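Local coordinates for protein D-alanine--D-alanine ligase (Acinetobacter baumannii ACICU, PDB 5D8D) that joins two D-alanines into D-alanyl-D-alanine at the cost of one ATP, a step of peptidoglycan synthesis in the building of the bacterial cell wall, at residues 280-285 with 293-298; 50-55 with 76-81; 19-24 with 44-49. All coordinates share one frame; numbering follows the deposited sequence.

Contact 1: 280-285 with 293-298; sequences LVPKAA and DELCVA
L295 carries its whole side of this contact, reaching from helix 292-301 to three residues of helix 280-286. Its CD2 does most of the touching: it comes closest to the backbone of P282, 3.7 Å from P282 CA, and also meets the pyrrolidine ring, with P282 CG 4.1 Å from L295 CD2. The two side chains lie obliquely to each other, and the methyl touches the proline at its CA as well as on its ring. One turn further on, A285 CB sits before the fork of the leucine, 3.9 Å from L295 CD2 and 4.0 Å from L295 CD1, and therefore touches both methyls. V281 closes the group more loosely through CG1, 4.2 Å from L295 CD2. With CG turned anti to the backbone N (chi1 165°), the leucine points its fork toward helix 280-286.

These are two successive helices joined by a short loop near the C-terminal end of the ATP-grasp region. Their short segments run almost perpendicular, at 103°, with axes 10.3 Å apart. At that crossing a single long side chain bridges the gap, and the small A285 brings its CA within 6.8 Å of the CA of L295. The side chains meet through apolar atoms alone; all but the partly exposed P282 are buried.

Around this first shell, the antiparallel sheet containing strands 181-189 and 192-198 lies against both helices: V281 and A284 lean on S187, A284 also on L194 and I197, and L295 on L189. On another face of helix 292-301, C296 packs against A34 and L35 of helix 21-37, while D293 forms a salt bridge to R37. V281 lies about 7 Å, side chain to side chain, from T185 of the predicted ATP-binding stretch.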
ATOM      1  N   LEU A 280      20.507   9.964  10.208  1.00 39.59           N
ATOM      2  CA  LEU A 280      21.047   8.782  10.883  1.00 40.81           C
ATOM      3  C   LEU A 280      21.615   7.683   9.992  1.00 40.23           C
ATOM      4  O   LEU A 280      22.557   7.017  10.402  1.00 45.30           O
ATOM      5  CB  LEU A 280      19.990   8.213  11.809  1.00 47.31           C
ATOM      6  CG  LEU A 280      19.758   9.118  13.036  1.00 52.21           C
ATOM      7  CD1 LEU A 280      18.296   9.237  13.410  1.00 50.94           C
ATOM      8  CD2 LEU A 280      20.564   8.569  14.191  1.00 56.70           C
ATOM      9  N   VAL A 281      21.088   7.489   8.786  1.00 41.28           N
ATOM     10  CA  VAL A 281      21.614   6.463   7.877  1.00 39.17           C
ATOM     11  C   VAL A 281      23.087   6.701   7.494  1.00 41.15           C
ATOM     12  O   VAL A 281      23.861   5.735   7.459  1.00 43.19           O
ATOM     13  CB  VAL A 281      20.697   6.223   6.623  1.00 43.03           C
ATOM     14  CG1 VAL A 281      21.393   5.367   5.527  1.00 40.70           C
ATOM     15  CG2 VAL A 281      19.349   5.576   7.026  1.00 39.90           C
ATOM     16  N   PRO A 282      23.493   7.961   7.208  1.00 45.08           N
ATOM     17  CA  PRO A 282      24.935   8.200   6.984  1.00 46.09           C
ATOM     18  C   PRO A 282      25.835   7.833   8.173  1.00 45.61           C
ATOM     19  O   PRO A 282      26.925   7.275   7.953  1.00 39.29           O
ATOM     20  CB  PRO A 282      25.015   9.695   6.666  1.00 43.05           C
ATOM     21  CG  PRO A 282      23.692   9.993   6.062  1.00 46.58           C
ATOM     22  CD  PRO A 282      22.703   9.150   6.835  1.00 46.39           C
ATOM     23  N   LYS A 283      25.378   8.169   9.379  1.00 46.43           N
ATOM     24  CA  LYS A 283      26.008   7.754  10.642  1.00 51.22           C
ATOM     25  C   LYS A 283      26.294   6.256  10.643  1.00 49.95           C
ATOM     26  O   LYS A 283      27.436   5.808  10.837  1.00 51.05           O
ATOM     27  CB  LYS A 283      25.101   8.070  11.858  1.00 60.14           C
ATOM     28  CG  LYS A 283      25.511   9.173  12.815  1.00 70.06           C
ATOM     29  CD  LYS A 283      25.371  10.601  12.251  1.00 82.67           C
ATOM     30  CE  LYS A 283      24.907  11.609  13.326  1.00 88.09           C
ATOM     31  NZ  LYS A 283      25.340  13.012  13.080  1.00 87.49           N
ATOM     32  N   ALA A 284      25.241   5.480  10.424  1.00 48.78           N
ATOM     33  CA  ALA A 284      25.329   4.046  10.581  1.00 44.98           C
ATOM     34  C   ALA A 284      26.163   3.429   9.474  1.00 44.19           C
ATOM     35  O   ALA A 284      26.822   2.422   9.705  1.00 47.52           O
ATOM     36  CB  ALA A 284      23.946   3.437  10.589  1.00 47.48           C
ATOM     37  N   ALA A 285      26.115   4.010   8.277  1.00 43.55           N
ATOM     38  CA  ALA A 285      26.888   3.507   7.136  1.00 49.06           C
ATOM     39  C   ALA A 285      28.395   3.769   7.338  1.00 48.88           C
ATOM     40  O   ALA A 285      29.235   2.917   7.047  1.00 51.00           O
ATOM     41  CB  ALA A 285      26.397   4.151   5.840  1.00 51.24           C
ATOM     42  N   ASP A 293      29.648   9.640   0.192  1.00 41.79           N
ATOM     43  CA  ASP A 293      29.621   9.483  -1.279  1.00 42.38           C
ATOM     44  C   ASP A 293      29.542   8.003  -1.673  1.00 39.92           C
ATOM     45  O   ASP A 293      28.867   7.653  -2.636  1.00 36.66           O
ATOM     46  CB  ASP A 293      30.824  10.138  -1.960  1.00 39.24           C
ATOM     47  CG  ASP A 293      30.945  11.613  -1.658  1.00 41.62           C
ATOM     48  OD1 ASP A 293      30.163  12.157  -0.856  1.00 40.00           O
ATOM     49  OD2 ASP A 293      31.876  12.239  -2.203  1.00 45.61           O
ATOM     50  N   GLU A 294      30.218   7.150  -0.914  1.00 38.69           N
ATOM     51  CA  GLU A 294      30.189   5.724  -1.177  1.00 41.74           C
ATOM     52  C   GLU A 294      28.795   5.203  -0.859  1.00 40.93           C
ATOM     53  O   GLU A 294      28.217   4.442  -1.623  1.00 46.12           O
ATOM     54  CB  GLU A 294      31.262   4.976  -0.368  1.00 42.76           C
ATOM     55  CG  GLU A 294      32.680   5.124  -0.909  1.00 40.96           C
ATOM     56  CD  GLU A 294      33.779   4.812   0.107  1.00 44.99           C
ATOM     57  OE1 GLU A 294      33.588   4.919   1.343  1.00 44.61           O
ATOM     58  OE2 GLU A 294      34.884   4.467  -0.345  1.00 51.31           O
ATOM     59  N   LEU A 295      28.237   5.651   0.254  1.00 40.05           N
ATOM     60  CA  LEU A 295      26.865   5.316   0.611  1.00 40.20           C
ATOM     61  C   LEU A 295      25.897   5.651  -0.548  1.00 41.46           C
ATOM     62  O   LEU A 295      25.039   4.828  -0.890  1.00 39.62           O
ATOM     63  CB  LEU A 295      26.463   6.046   1.908  1.00 40.61           C
ATOM     64  CG  LEU A 295      24.999   6.114   2.270  1.00 40.65           C
ATOM     65  CD1 LEU A 295      24.471   4.694   2.415  1.00 43.79           C
ATOM     66  CD2 LEU A 295      24.797   6.914   3.541  1.00 37.05           C
ATOM     67  N   CYS A 296      26.064   6.823  -1.169  1.00 37.70           N
ATOM     68  CA  CYS A 296      25.173   7.243  -2.234  1.00 34.58           C
ATOM     69  C   CYS A 296      25.343   6.363  -3.454  1.00 35.31           C
ATOM     70  O   CYS A 296      24.382   5.918  -4.022  1.00 37.11           O
ATOM     71  CB  CYS A 296      25.354   8.708  -2.576  1.00 33.99           C
ATOM     72  SG  CYS A 296      24.779   9.839  -1.276  1.00 37.45           S
ATOM     73  N   VAL A 297      26.559   6.051  -3.843  1.00 41.19           N
ATOM     74  CA  VAL A 297      26.733   5.097  -4.938  1.00 42.13           C
ATOM     75  C   VAL A 297      26.077   3.709  -4.621  1.00 42.81           C
ATOM     76  O   VAL A 297      25.439   3.087  -5.477  1.00 42.22           O
ATOM     77  CB  VAL A 297      28.221   4.979  -5.310  1.00 42.06           C
ATOM     78  CG1 VAL A 297      28.495   3.773  -6.209  1.00 42.68           C
ATOM     79  CG2 VAL A 297      28.659   6.261  -6.017  1.00 41.39           C
ATOM     80  N   ALA A 298      26.206   3.257  -3.390  1.00 40.63           N
ATOM     81  CA  ALA A 298      25.693   1.947  -3.012  1.00 42.41           C
ATOM     82  C   ALA A 298      24.152   1.911  -3.018  1.00 46.24           C
ATOM     83  O   ALA A 298      23.542   0.916  -3.436  1.00 46.25           O
ATOM     84  CB  ALA A 298      26.251   1.534  -1.652  1.00 41.84           C
TER

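Contact 2: 50-55 with 76-81; sequences RSVTEL and QGVLEW
Part of the N-terminal, Rossmann-like domain, this contact sets a 3-10 segment that starts at V52, in the connection between strands 41-45 and 60-63, against helix 74-81. Two aliphatic residues from each side meet. L55 CD1 is the central atom: it lies 3.8 Å from L79 CD2 and 3.9 Å from V78 CG2, entering between two consecutive residues of the helix. The leucine crosses both of these side chains at about a right angle. V78 CG2 serves two partners, since it also approaches V52 CB at 4.0 Å. L79 contributes through its tip: with CG anti to the carbonyl carbon (chi1 -70°), its CD2 swings in to L55. V78 has an unusual chi1 of -19°, well away from a staggered rotamer, and it is in this setting that CG2 touches both V52 and L55.

Polar bonds within the loop link R50 to E54 and S51 to T53. R50 NH1 donates to E54 OE1 over 3.1 Å in a nearly straight hydrogen bond (174°) that is part of a salt bridge, the oxygen lying in the guanidinium plane and met on its anti side, somewhat out of the carboxylate plane. The hydroxyls of S51 and T53 are hydrogen-bonded, OG to OG1, at 2.9 Å.

Beyond the four apolar residues, F45 of strand 41-45 packs on L55, and A61 and I63 of strand 60-63 lie against L79, so the cluster continues into the parallel sheet; I84 adds to L55 and P47 to V52. Helix 91-97 borders the helix at Q76 and E80, and the second subunit packs alongside, with its G77 on V78 and its V52 on T53 and W81.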
ATOM      1  N   ARG A  50       8.746  20.556 -12.154  1.00 48.66           N
ATOM      2  CA  ARG A  50       8.898  19.835 -13.433  1.00 49.04           C
ATOM      3  C   ARG A  50       7.910  18.701 -13.460  1.00 48.45           C
ATOM      4  O   ARG A  50       7.909  17.870 -12.534  1.00 40.68           O
ATOM      5  CB  ARG A  50      10.296  19.175 -13.526  1.00 50.67           C
ATOM      6  CG  ARG A  50      11.258  19.772 -14.520  1.00 58.04           C
ATOM      7  CD  ARG A  50      11.688  18.841 -15.656  1.00 54.38           C
ATOM      8  NE  ARG A  50      13.024  18.313 -15.418  1.00 49.60           N
ATOM      9  CZ  ARG A  50      13.811  17.756 -16.338  1.00 49.77           C
ATOM     10  NH1 ARG A  50      13.423  17.597 -17.600  1.00 51.00           N
ATOM     11  NH2 ARG A  50      15.017  17.328 -15.980  1.00 52.38           N
ATOM     12  N   SER A  51       7.127  18.622 -14.542  1.00 46.52           N
ATOM     13  CA  SER A  51       6.213  17.524 -14.737  1.00 42.06           C
ATOM     14  C   SER A  51       6.948  16.219 -14.561  1.00 39.73           C
ATOM     15  O   SER A  51       7.977  16.037 -15.166  1.00 42.37           O
ATOM     16  CB  SER A  51       5.626  17.562 -16.124  1.00 42.85           C
ATOM     17  OG  SER A  51       4.693  16.516 -16.291  1.00 46.84           O
ATOM     18  N   VAL A  52       6.411  15.313 -13.743  1.00 38.30           N
ATOM     19  CA  VAL A  52       6.939  13.926 -13.664  1.00 38.79           C
ATOM     20  C   VAL A  52       7.018  13.136 -14.982  1.00 36.74           C
ATOM     21  O   VAL A  52       7.768  12.184 -15.085  1.00 37.57           O
ATOM     22  CB  VAL A  52       6.164  13.058 -12.675  1.00 38.93           C
ATOM     23  CG1 VAL A  52       6.220  13.680 -11.296  1.00 40.49           C
ATOM     24  CG2 VAL A  52       4.719  12.857 -13.108  1.00 39.61           C
ATOM     25  N   THR A  53       6.270  13.530 -15.998  1.00 41.79           N
ATOM     26  CA  THR A  53       6.429  12.924 -17.343  1.00 43.67           C
ATOM     27  C   THR A  53       7.797  13.108 -17.952  1.00 39.53           C
ATOM     28  O   THR A  53       8.217  12.305 -18.759  1.00 39.01           O
ATOM     29  CB  THR A  53       5.376  13.431 -18.352  1.00 43.61           C
ATOM     30  OG1 THR A  53       5.467  14.861 -18.508  1.00 49.89           O
ATOM     31  CG2 THR A  53       3.983  13.013 -17.859  1.00 42.45           C
ATOM     32  N   GLU A  54       8.498  14.149 -17.522  1.00 46.14           N
ATOM     33  CA  GLU A  54       9.871  14.458 -17.991  1.00 45.81           C
ATOM     34  C   GLU A  54      10.985  13.556 -17.422  1.00 44.21           C
ATOM     35  O   GLU A  54      12.149  13.655 -17.823  1.00 45.12           O
ATOM     36  CB  GLU A  54      10.164  15.936 -17.743  1.00 45.76           C
ATOM     37  CG  GLU A  54       9.153  16.848 -18.447  1.00 48.75           C
ATOM     38  CD  GLU A  54       9.440  18.338 -18.300  1.00 55.79           C
ATOM     39  OE1 GLU A  54      10.626  18.720 -18.353  1.00 57.60           O
ATOM     40  OE2 GLU A  54       8.479  19.126 -18.156  1.00 53.63           O
ATOM     41  N   LEU A  55      10.601  12.645 -16.531  1.00 42.67           N
ATOM     42  CA  LEU A  55      11.463  11.593 -16.033  1.00 43.52           C
ATOM     43  C   LEU A  55      11.860  10.620 -17.106  1.00 43.07           C
ATOM     44  O   LEU A  55      12.831   9.878 -16.946  1.00 42.09           O
ATOM     45  CB  LEU A  55      10.780  10.819 -14.874  1.00 44.67           C
ATOM     46  CG  LEU A  55      10.784  11.527 -13.504  1.00 46.10           C
ATOM     47  CD1 LEU A  55       9.820  10.870 -12.528  1.00 47.71           C
ATOM     48  CD2 LEU A  55      12.172  11.539 -12.894  1.00 46.85           C
ATOM     49  N   GLN A  76       6.739   6.351  -6.825  1.00 39.35           N
ATOM     50  CA  GLN A  76       7.142   4.988  -7.255  1.00 37.49           C
ATOM     51  C   GLN A  76       6.142   4.458  -8.308  1.00 38.05           C
ATOM     52  O   GLN A  76       6.513   3.767  -9.248  1.00 35.99           O
ATOM     53  CB  GLN A  76       7.148   4.035  -6.076  1.00 39.53           C
ATOM     54  CG  GLN A  76       8.194   4.271  -4.975  1.00 36.69           C
ATOM     55  CD  GLN A  76       7.956   5.507  -4.137  1.00 31.21           C
ATOM     56  OE1 GLN A  76       6.905   6.097  -4.182  1.00 34.04           O
ATOM     57  NE2 GLN A  76       8.943   5.912  -3.392  1.00 30.99           N
ATOM     58  N   GLY A  77       4.865   4.814  -8.142  1.00 37.42           N
ATOM     59  CA  GLY A  77       3.831   4.553  -9.143  1.00 37.01           C
ATOM     60  C   GLY A  77       4.215   5.084 -10.509  1.00 39.48           C
ATOM     61  O   GLY A  77       4.212   4.323 -11.517  1.00 36.47           O
ATOM     62  N   VAL A  78       4.588   6.369 -10.558  1.00 37.00           N
ATOM     63  CA  VAL A  78       4.959   6.966 -11.865  1.00 40.72           C
ATOM     64  C   VAL A  78       6.199   6.311 -12.447  1.00 37.31           C
ATOM     65  O   VAL A  78       6.283   6.074 -13.657  1.00 38.75           O
ATOM     66  CB  VAL A  78       4.996   8.545 -11.979  1.00 40.99           C
ATOM     67  CG1 VAL A  78       4.215   9.274 -10.883  1.00 36.27           C
ATOM     68  CG2 VAL A  78       6.383   9.093 -12.153  1.00 47.86           C
ATOM     69  N   LEU A  79       7.137   5.987 -11.587  1.00 35.77           N
ATOM     70  CA  LEU A  79       8.363   5.410 -12.052  1.00 37.86           C
ATOM     71  C   LEU A  79       8.127   4.018 -12.620  1.00 38.61           C
ATOM     72  O   LEU A  79       8.711   3.684 -13.643  1.00 44.50           O
ATOM     73  CB  LEU A  79       9.411   5.392 -10.942  1.00 37.59           C
ATOM     74  CG  LEU A  79       9.928   6.770 -10.577  1.00 38.95           C
ATOM     75  CD1 LEU A  79      10.614   6.641  -9.261  1.00 39.47           C
ATOM     76  CD2 LEU A  79      10.910   7.323 -11.611  1.00 43.19           C
ATOM     77  N   GLU A  80       7.290   3.216 -11.963  1.00 40.27           N
ATOM     78  CA  GLU A  80       6.878   1.909 -12.506  1.00 39.44           C
ATOM     79  C   GLU A  80       6.198   2.077 -13.884  1.00 38.42           C
ATOM     80  O   GLU A  80       6.589   1.412 -14.843  1.00 37.43           O
ATOM     81  CB  GLU A  80       5.928   1.186 -11.547  1.00 39.38           C
ATOM     82  CG  GLU A  80       6.530   0.709 -10.222  1.00 43.35           C
ATOM     83  CD  GLU A  80       7.560  -0.384 -10.389  1.00 47.21           C
ATOM     84  OE1 GLU A  80       7.637  -0.965 -11.490  1.00 46.46           O
ATOM     85  OE2 GLU A  80       8.309  -0.647  -9.414  1.00 51.73           O
ATOM     86  N   TRP A  81       5.231   2.995 -13.963  1.00 37.93           N
ATOM     87  CA  TRP A  81       4.488   3.298 -15.184  1.00 39.63           C
ATOM     88  C   TRP A  81       5.405   3.659 -16.350  1.00 42.88           C
ATOM     89  O   TRP A  81       5.272   3.125 -17.440  1.00 43.13           O
ATOM     90  CB  TRP A  81       3.506   4.450 -14.915  1.00 42.98           C
ATOM     91  CG  TRP A  81       2.533   4.632 -15.976  1.00 49.31           C
ATOM     92  CD1 TRP A  81       2.544   5.603 -16.922  1.00 54.82           C
ATOM     93  CD2 TRP A  81       1.391   3.812 -16.255  1.00 52.50           C
ATOM     94  NE1 TRP A  81       1.477   5.461 -17.768  1.00 53.72           N
ATOM     95  CE2 TRP A  81       0.760   4.355 -17.394  1.00 58.25           C
ATOM     96  CE3 TRP A  81       0.858   2.660 -15.675  1.00 53.77           C
ATOM     97  CZ2 TRP A  81      -0.398   3.785 -17.962  1.00 55.72           C
ATOM     98  CZ3 TRP A  81      -0.267   2.089 -16.243  1.00 56.39           C
ATOM     99  CH2 TRP A  81      -0.892   2.660 -17.366  1.00 58.97           C
TER

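Contact 3: 19-24 with 44-49; sequences AERAVS and AFDPQD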
ATOM      1  N   ALA A  19       4.905  18.484   3.461  1.00 46.37           N
ATOM      2  CA  ALA A  19       5.350  19.253   4.630  1.00 49.57           C
ATOM      3  C   ALA A  19       6.879  19.220   4.811  1.00 47.09           C
ATOM      4  O   ALA A  19       7.459  20.192   5.289  1.00 42.85           O
ATOM      5  CB  ALA A  19       4.672  18.721   5.893  1.00 46.56           C
ATOM      6  N   GLU A  20       7.497  18.116   4.386  1.00 43.68           N
ATOM      7  CA  GLU A  20       8.932  17.872   4.520  1.00 43.36           C
ATOM      8  C   GLU A  20       9.752  18.325   3.272  1.00 41.64           C
ATOM      9  O   GLU A  20      10.880  17.924   3.093  1.00 39.59           O
ATOM     10  CB  GLU A  20       9.145  16.385   4.778  1.00 44.59           C
ATOM     11  CG  GLU A  20       8.426  15.843   6.028  1.00 53.86           C
ATOM     12  CD  GLU A  20       6.903  15.629   5.885  1.00 59.96           C
ATOM     13  OE1 GLU A  20       6.213  15.447   6.927  1.00 64.28           O
ATOM     14  OE2 GLU A  20       6.379  15.653   4.738  1.00 67.64           O
ATOM     15  N   ARG A  21       9.184  19.157   2.410  1.00 39.33           N
ATOM     16  CA  ARG A  21       9.904  19.666   1.258  1.00 38.89           C
ATOM     17  C   ARG A  21      11.289  20.223   1.586  1.00 42.71           C
ATOM     18  O   ARG A  21      12.276  19.892   0.881  1.00 45.34           O
ATOM     19  CB  ARG A  21       9.064  20.756   0.564  1.00 40.43           C
ATOM     20  CG  ARG A  21       9.778  21.560  -0.484  1.00 40.30           C
ATOM     21  CD  ARG A  21       8.843  22.514  -1.204  1.00 42.14           C
ATOM     22  NE  ARG A  21       9.629  23.262  -2.173  1.00 41.59           N
ATOM     23  CZ  ARG A  21      10.015  22.810  -3.369  1.00 43.92           C
ATOM     24  NH1 ARG A  21       9.653  21.601  -3.828  1.00 48.08           N
ATOM     25  NH2 ARG A  21      10.778  23.583  -4.116  1.00 38.17           N
ATOM     26  N   ALA A  22      11.375  21.067   2.626  1.00 39.75           N
ATOM     27  CA  ALA A  22      12.663  21.717   2.982  1.00 37.95           C
ATOM     28  C   ALA A  22      13.737  20.690   3.342  1.00 36.92           C
ATOM     29  O   ALA A  22      14.861  20.788   2.853  1.00 46.08           O
ATOM     30  CB  ALA A  22      12.497  22.719   4.109  1.00 36.51           C
ATOM     31  N   VAL A  23      13.365  19.679   4.128  1.00 34.49           N
ATOM     32  CA  VAL A  23      14.266  18.597   4.460  1.00 37.17           C
ATOM     33  C   VAL A  23      14.676  17.858   3.172  1.00 36.34           C
ATOM     34  O   VAL A  23      15.862  17.500   2.997  1.00 38.48           O
ATOM     35  CB  VAL A  23      13.645  17.627   5.518  1.00 39.03           C
ATOM     36  CG1 VAL A  23      14.596  16.501   5.819  1.00 39.37           C
ATOM     37  CG2 VAL A  23      13.356  18.362   6.828  1.00 39.21           C
ATOM     38  N   SER A  24      13.719  17.675   2.267  1.00 34.95           N
ATOM     39  CA  SER A  24      13.965  16.969   0.995  1.00 37.30           C
ATOM     40  C   SER A  24      14.959  17.739   0.113  1.00 41.51           C
ATOM     41  O   SER A  24      15.903  17.140  -0.408  1.00 43.88           O
ATOM     42  CB  SER A  24      12.652  16.743   0.243  1.00 34.92           C
ATOM     43  OG  SER A  24      12.835  15.982  -0.934  1.00 32.22           O
ATOM     44  N   ALA A  44      19.338  17.400 -10.397  1.00 39.44           N
ATOM     45  CA  ALA A  44      18.136  17.634  -9.619  1.00 42.15           C
ATOM     46  C   ALA A  44      16.821  17.576 -10.467  1.00 42.21           C
ATOM     47  O   ALA A  44      16.753  18.049 -11.601  1.00 40.30           O
ATOM     48  CB  ALA A  44      18.267  18.986  -8.922  1.00 43.06           C
ATOM     49  N   PHE A  45      15.779  16.964  -9.912  1.00 39.75           N
ATOM     50  CA  PHE A  45      14.471  16.922 -10.544  1.00 35.55           C
ATOM     51  C   PHE A  45      13.506  17.157  -9.433  1.00 37.70           C
ATOM     52  O   PHE A  45      13.342  16.290  -8.566  1.00 38.84           O
ATOM     53  CB  PHE A  45      14.230  15.540 -11.151  1.00 38.30           C
ATOM     54  CG  PHE A  45      13.067  15.476 -12.090  1.00 39.03           C
ATOM     55  CD1 PHE A  45      11.778  15.719 -11.658  1.00 40.41           C
ATOM     56  CD2 PHE A  45      13.260  15.122 -13.399  1.00 39.96           C
ATOM     57  CE1 PHE A  45      10.712  15.651 -12.519  1.00 37.96           C
ATOM     58  CE2 PHE A  45      12.200  15.051 -14.263  1.00 40.11           C
ATOM     59  CZ  PHE A  45      10.925  15.304 -13.823  1.00 40.76           C
ATOM     60  N   ASP A  46      12.850  18.308  -9.474  1.00 40.29           N
ATOM     61  CA  ASP A  46      11.905  18.679  -8.461  1.00 42.32           C
ATOM     62  C   ASP A  46      10.516  18.537  -9.024  1.00 45.47           C
ATOM     63  O   ASP A  46      10.085  19.418  -9.782  1.00 47.54           O
ATOM     64  CB  ASP A  46      12.139  20.117  -7.968  1.00 41.24           C
ATOM     65  CG  ASP A  46      11.313  20.436  -6.742  1.00 45.52           C
ATOM     66  OD1 ASP A  46      10.377  19.652  -6.402  1.00 44.31           O
ATOM     67  OD2 ASP A  46      11.598  21.455  -6.094  1.00 46.15           O
ATOM     68  N   PRO A  47       9.776  17.466  -8.620  1.00 44.16           N
ATOM     69  CA  PRO A  47       8.476  17.216  -9.258  1.00 41.95           C
ATOM     70  C   PRO A  47       7.390  18.210  -8.929  1.00 41.59           C
ATOM     71  O   PRO A  47       6.334  18.167  -9.560  1.00 48.28           O
ATOM     72  CB  PRO A  47       8.110  15.811  -8.790  1.00 42.08           C
ATOM     73  CG  PRO A  47       8.820  15.666  -7.497  1.00 43.17           C
ATOM     74  CD  PRO A  47      10.103  16.426  -7.633  1.00 41.16           C
ATOM     75  N   GLN A  48       7.621  19.086  -7.961  1.00 44.45           N
ATOM     76  CA  GLN A  48       6.759  20.249  -7.781  1.00 51.35           C
ATOM     77  C   GLN A  48       6.846  21.214  -8.982  1.00 49.93           C
ATOM     78  O   GLN A  48       5.843  21.785  -9.348  1.00 56.19           O
ATOM     79  CB  GLN A  48       7.090  21.010  -6.488  1.00 55.17           C
ATOM     80  CG  GLN A  48       6.057  22.087  -6.107  1.00 59.25           C
ATOM     81  CD  GLN A  48       6.548  23.048  -5.017  1.00 67.03           C
ATOM     82  OE1 GLN A  48       7.256  24.049  -5.294  1.00 65.98           O
ATOM     83  NE2 GLN A  48       6.156  22.761  -3.765  1.00 66.60           N
ATOM     84  N   ASP A  49       8.030  21.411  -9.559  1.00 48.34           N
ATOM     85  CA  ASP A  49       8.240  22.383 -10.635  1.00 51.47           C
ATOM     86  C   ASP A  49       8.240  21.775 -12.038  1.00 50.58           C
ATOM     87  O   ASP A  49       7.816  22.422 -12.994  1.00 51.43           O
ATOM     88  CB  ASP A  49       9.570  23.140 -10.446  1.00 56.89           C
ATOM     89  CG  ASP A  49       9.699  23.877  -9.062  1.00 59.90           C
ATOM     90  OD1 ASP A  49       8.700  24.181  -8.345  1.00 57.68           O
ATOM     91  OD2 ASP A  49      10.866  24.148  -8.706  1.00 60.69           O
TER
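The beta-alpha-beta unit of strand 9-13, helix 21-37 and strand 41-45 is tied together here at the surface, where R21 in the first turn of the helix meets D46, just past the end of the second strand. R21 grips the carboxylate end-on: NH1 and NH2 both donate to D46 OD2, each at 3.0 Å, both bonds clearly bent. Both use the syn side of that oxygen, and the two groups are nearly coplanar, their planes 15° apart. A weak third bond runs from R21 NH1 to D46 OD1 at 3.3 Å. The arginine reaches the carboxylate with CG anti to the backbone N (chi1 169°) and an extended chain from CG to NE.

Q48 lies over one face of the guanidinium. Its amide is stacked at 19° to the arginine plane, with Q48 OE1 3.6 Å from R21 CZ, above the centre of the group, while Q48 NE2 is 3.7 Å from R21 CD. D46 also closes an Asx turn: Q48 N donates to D46 OD1 at 3.2 Å, from above the carboxylate plane, so the residue that receives the arginine also orients the one that covers it.

Further bonds come from the loop after strand 9-13, where G16 O accepts from R21 NH1 and G16 N donates to D46 OD1. D46 OD2 thus answers two arginine nitrogens, while OD1 serves two backbone N-H groups besides the weak arginine bond. So many donors would be expected to favour the charged carboxylate, and D49, whose OD2 lies 4.6 Å from R21 NH2, could add to the negative potential around the arginine.

Contacts 1 and 2 are buried and apolar, one built on a single leucine between two helices, the other on four aliphatic residues between a 3-10 segment and a helix. Contact 3 lies at the surface and relies on charge and an amide stack. Contacts 2 and 3 adjoin in the N-terminal domain: F45, at the end of strand 41-45, packs on R50, E54 and L55, so the strand that leads into the salt bridge also lines the apolar cluster. Contact 1 belongs to the ATP-grasp region, its nearest atoms about 10 Å from contact 3; helix 21-37 connects the two, with R21 at its start and R37 at its end.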